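Local coordinates for protein anthranilate-CoA ligase (Stigmatella aurantiaca, PDB 4WV3) that belongs to the ANL superfamily of AMP-binding enzymes, with a large N-terminal part and a small C-terminal domain, at residues Leu472-Thr477 with Trp492-Val496. Sequence-based numbering, arbitrary orientation.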
ATOM      1  N   LEU A 472      33.629   7.612  -7.630  1.00 45.37           N
ATOM      2  CA  LEU A 472      32.225   7.213  -7.585  1.00 36.57           C
ATOM      3  C   LEU A 472      31.335   8.143  -8.403  1.00 33.37           C
ATOM      4  O   LEU A 472      30.483   7.685  -9.165  1.00 37.06           O
ATOM      5  CB  LEU A 472      31.729   7.157  -6.140  1.00 29.97           C
ATOM      6  CG  LEU A 472      30.299   6.646  -5.954  1.00 25.62           C
ATOM      7  CD1 LEU A 472      30.204   5.178  -6.342  1.00 23.07           C
ATOM      8  CD2 LEU A 472      29.827   6.862  -4.527  1.00 24.69           C
ATOM      9  N   ILE A 473      31.533   9.447  -8.234  1.00 31.45           N
ATOM     10  CA  ILE A 473      30.793  10.443  -8.999  1.00 32.34           C
ATOM     11  C   ILE A 473      31.042  10.245 -10.489  1.00 32.49           C
ATOM     12  O   ILE A 473      30.120  10.311 -11.301  1.00 32.48           O
ATOM     13  CB  ILE A 473      31.203  11.875  -8.605  1.00 29.35           C
ATOM     14  CG1 ILE A 473      30.985  12.102  -7.108  1.00 27.34           C
ATOM     15  CG2 ILE A 473      30.427  12.898  -9.419  1.00 24.58           C
ATOM     16  CD1 ILE A 473      31.393  13.478  -6.634  1.00 15.84           C
ATOM     17  N   ARG A 474      32.298   9.989 -10.834  1.00 30.49           N
ATOM     18  CA  ARG A 474      32.692   9.763 -12.218  1.00 36.19           C
ATOM     19  C   ARG A 474      32.064   8.487 -12.776  1.00 33.44           C
ATOM     20  O   ARG A 474      31.612   8.460 -13.921  1.00 24.43           O
ATOM     21  CB  ARG A 474      34.217   9.707 -12.327  1.00 42.36           C
ATOM     22  CG  ARG A 474      34.745   9.425 -13.722  1.00 49.01           C
ATOM     23  CD  ARG A 474      36.251   9.627 -13.779  1.00 60.05           C
ATOM     24  NE  ARG A 474      36.937   8.931 -12.695  1.00 60.51           N
ATOM     25  CZ  ARG A 474      37.886   9.475 -11.939  1.00 53.15           C
ATOM     26  NH1 ARG A 474      38.271  10.726 -12.151  1.00 50.50           N
ATOM     27  NH2 ARG A 474      38.455   8.767 -10.973  1.00 53.55           N
ATOM     28  N   GLN A 475      32.033   7.436 -11.961  1.00 30.86           N
ATOM     29  CA  GLN A 475      31.433   6.166 -12.364  1.00 30.33           C
ATOM     30  C   GLN A 475      29.940   6.315 -12.630  1.00 27.70           C
ATOM     31  O   GLN A 475      29.433   5.849 -13.650  1.00 29.91           O
ATOM     32  CB  GLN A 475      31.667   5.091 -11.300  1.00 32.89           C
ATOM     33  CG  GLN A 475      33.115   4.657 -11.153  1.00 33.13           C
ATOM     34  CD  GLN A 475      33.297   3.588 -10.093  1.00 41.90           C
ATOM     35  OE1 GLN A 475      32.349   2.895  -9.724  1.00 39.57           O
ATOM     36  NE2 GLN A 475      34.520   3.451  -9.593  1.00 40.63           N
ATOM     37  N   ILE A 476      29.241   6.965 -11.705  1.00 28.00           N
ATOM     38  CA  ILE A 476      27.811   7.209 -11.849  1.00 28.01           C
ATOM     39  C   ILE A 476      27.541   8.111 -13.051  1.00 25.78           C
ATOM     40  O   ILE A 476      26.578   7.906 -13.793  1.00 21.65           O
ATOM     41  CB  ILE A 476      27.216   7.840 -10.571  1.00 29.33           C
ATOM     42  CG1 ILE A 476      27.321   6.862  -9.400  1.00 25.96           C
ATOM     43  CG2 ILE A 476      25.767   8.240 -10.786  1.00 22.76           C
ATOM     44  CD1 ILE A 476      26.723   7.386  -8.111  1.00 23.49           C
ATOM     45  N   THR A 477      28.408   9.100 -13.245  1.00 26.35           N
ATOM     46  CA  THR A 477      28.293  10.015 -14.375  1.00 25.46           C
ATOM     47  C   THR A 477      28.462   9.282 -15.702  1.00 26.80           C
ATOM     48  O   THR A 477      27.660   9.451 -16.620  1.00 27.38           O
ATOM     49  CB  THR A 477      29.332  11.149 -14.288  1.00 27.27           C
ATOM     50  OG1 THR A 477      29.141  11.881 -13.071  1.00 27.82           O
ATOM     51  CG2 THR A 477      29.195  12.095 -15.470  1.00 20.02           C
ATOM     52  N   TRP A 492      22.809  17.527 -11.588  1.00 24.90           N
ATOM     53  CA  TRP A 492      23.432  17.487 -10.271  1.00 22.99           C
ATOM     54  C   TRP A 492      23.250  16.118  -9.632  1.00 22.13           C
ATOM     55  O   TRP A 492      22.200  15.490  -9.771  1.00 18.96           O
ATOM     56  CB  TRP A 492      22.829  18.547  -9.347  1.00 24.58           C
ATOM     57  CG  TRP A 492      22.772  19.920  -9.927  1.00 30.63           C
ATOM     58  CD1 TRP A 492      23.757  20.865  -9.898  1.00 27.84           C
ATOM     59  CD2 TRP A 492      21.664  20.516 -10.608  1.00 34.24           C
ATOM     60  NE1 TRP A 492      23.331  22.010 -10.526  1.00 32.88           N
ATOM     61  CE2 TRP A 492      22.048  21.821 -10.970  1.00 41.34           C
ATOM     62  CE3 TRP A 492      20.383  20.069 -10.950  1.00 27.88           C
ATOM     63  CZ2 TRP A 492      21.199  22.685 -11.659  1.00 35.83           C
ATOM     64  CZ3 TRP A 492      19.542  20.927 -11.632  1.00 31.13           C
ATOM     65  CH2 TRP A 492      19.954  22.220 -11.980  1.00 35.90           C
ATOM     66  N   ILE A 493      24.278  15.663  -8.925  1.00 22.10           N
ATOM     67  CA  ILE A 493      24.191  14.431  -8.153  1.00 18.55           C
ATOM     68  C   ILE A 493      24.537  14.715  -6.698  1.00 20.46           C
ATOM     69  O   ILE A 493      25.689  14.993  -6.366  1.00 27.01           O
ATOM     70  CB  ILE A 493      25.128  13.345  -8.707  1.00 24.86           C
ATOM     71  CG1 ILE A 493      24.707  12.954 -10.124  1.00 22.03           C
ATOM     72  CG2 ILE A 493      25.126  12.126  -7.797  1.00 18.85           C
ATOM     73  CD1 ILE A 493      25.611  11.929 -10.767  1.00 30.30           C
ATOM     74  N   GLU A 494      23.529  14.658  -5.835  1.00 21.48           N
ATOM     75  CA  GLU A 494      23.725  14.924  -4.416  1.00 18.68           C
ATOM     76  C   GLU A 494      23.532  13.656  -3.592  1.00 23.05           C
ATOM     77  O   GLU A 494      22.506  12.985  -3.695  1.00 18.80           O
ATOM     78  CB  GLU A 494      22.771  16.021  -3.940  1.00 15.37           C
ATOM     79  CG  GLU A 494      22.852  16.312  -2.452  1.00 26.78           C
ATOM     80  CD  GLU A 494      22.181  17.619  -2.081  1.00 36.20           C
ATOM     81  OE1 GLU A 494      22.155  18.536  -2.930  1.00 34.67           O
ATOM     82  OE2 GLU A 494      21.679  17.730  -0.942  1.00 38.60           O
ATOM     83  N   PHE A 495      24.529  13.331  -2.779  1.00 21.32           N
ATOM     84  CA  PHE A 495      24.471  12.138  -1.946  1.00 23.09           C
ATOM     85  C   PHE A 495      23.840  12.442  -0.595  1.00 25.87           C
ATOM     86  O   PHE A 495      24.238  13.383   0.092  1.00 35.74           O
ATOM     87  CB  PHE A 495      25.866  11.537  -1.770  1.00 19.94           C
ATOM     88  CG  PHE A 495      26.486  11.068  -3.056  1.00 25.77           C
ATOM     89  CD1 PHE A 495      26.163   9.829  -3.583  1.00 22.60           C
ATOM     90  CD2 PHE A 495      27.383  11.869  -3.742  1.00 20.24           C
ATOM     91  CE1 PHE A 495      26.727   9.394  -4.767  1.00 20.40           C
ATOM     92  CE2 PHE A 495      27.952  11.440  -4.926  1.00 21.54           C
ATOM     93  CZ  PHE A 495      27.622  10.201  -5.440  1.00 24.58           C
ATOM     94  N   VAL A 496      22.844  11.645  -0.224  1.00 25.18           N
ATOM     95  CA  VAL A 496      22.144  11.827   1.039  1.00 24.77           C
ATOM     96  C   VAL A 496      22.139  10.532   1.843  1.00 21.68           C
ATOM     97  O   VAL A 496      22.473   9.467   1.324  1.00 27.14           O
ATOM     98  CB  VAL A 496      20.690  12.291   0.819  1.00 22.90           C
ATOM     99  CG1 VAL A 496      20.664  13.653   0.141  1.00 13.32           C
ATOM    100  CG2 VAL A 496      19.924  11.264  -0.001  1.00 21.96           C
TER
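Ile476 and Phe495 meet where helix segment 472-477 passes over strand 492-496 at 10.6 Å between axes, the two chain directions 130° apart; the nearest CA atoms, of Ile473 and Ile493, are 7.8 Å apart. No hydrogen bond joins the two; the contact is apolar. Phe495 and Ile493 supply the strand's side, and the flat Phe495 ring is long enough to reach three helix side chains. Its far rim meets CD1 of Ile476 at the edge, 3.9 Å from CE1. Ile473, though exposed, sets its apolar CG1 3.8 Å from CE2, also near the ring plane. Leu472, buried and directed at the strand, suits a branched apolar side chain; its CD2 comes obliquely to 4.0 Å from Phe495 CE1. The beta-branching of Ile476 serves two partners: CG1, anti to the carbonyl carbon (chi1 -64°), carries CD1 to the ring, while CG2 packs 3.7 Å from CD1 of Ile493, which points at the helix. The Thr477 hydroxyl is satisfied by its own helix, OG1 donating to Ile473 O at 2.6 Å from above the carbonyl plane, so Thr477 can lie beside Ile493 at an exposed position. This is helix-on-sheet packing in a beta-alpha-beta unit of the C-terminal domain: helix 470-483 follows strand 454-462 and leads to edge strand 492-496, which pairs in parallel with strand 454-462. From that central strand Ile460 touches Ile493 and Leu462 touches Leu472.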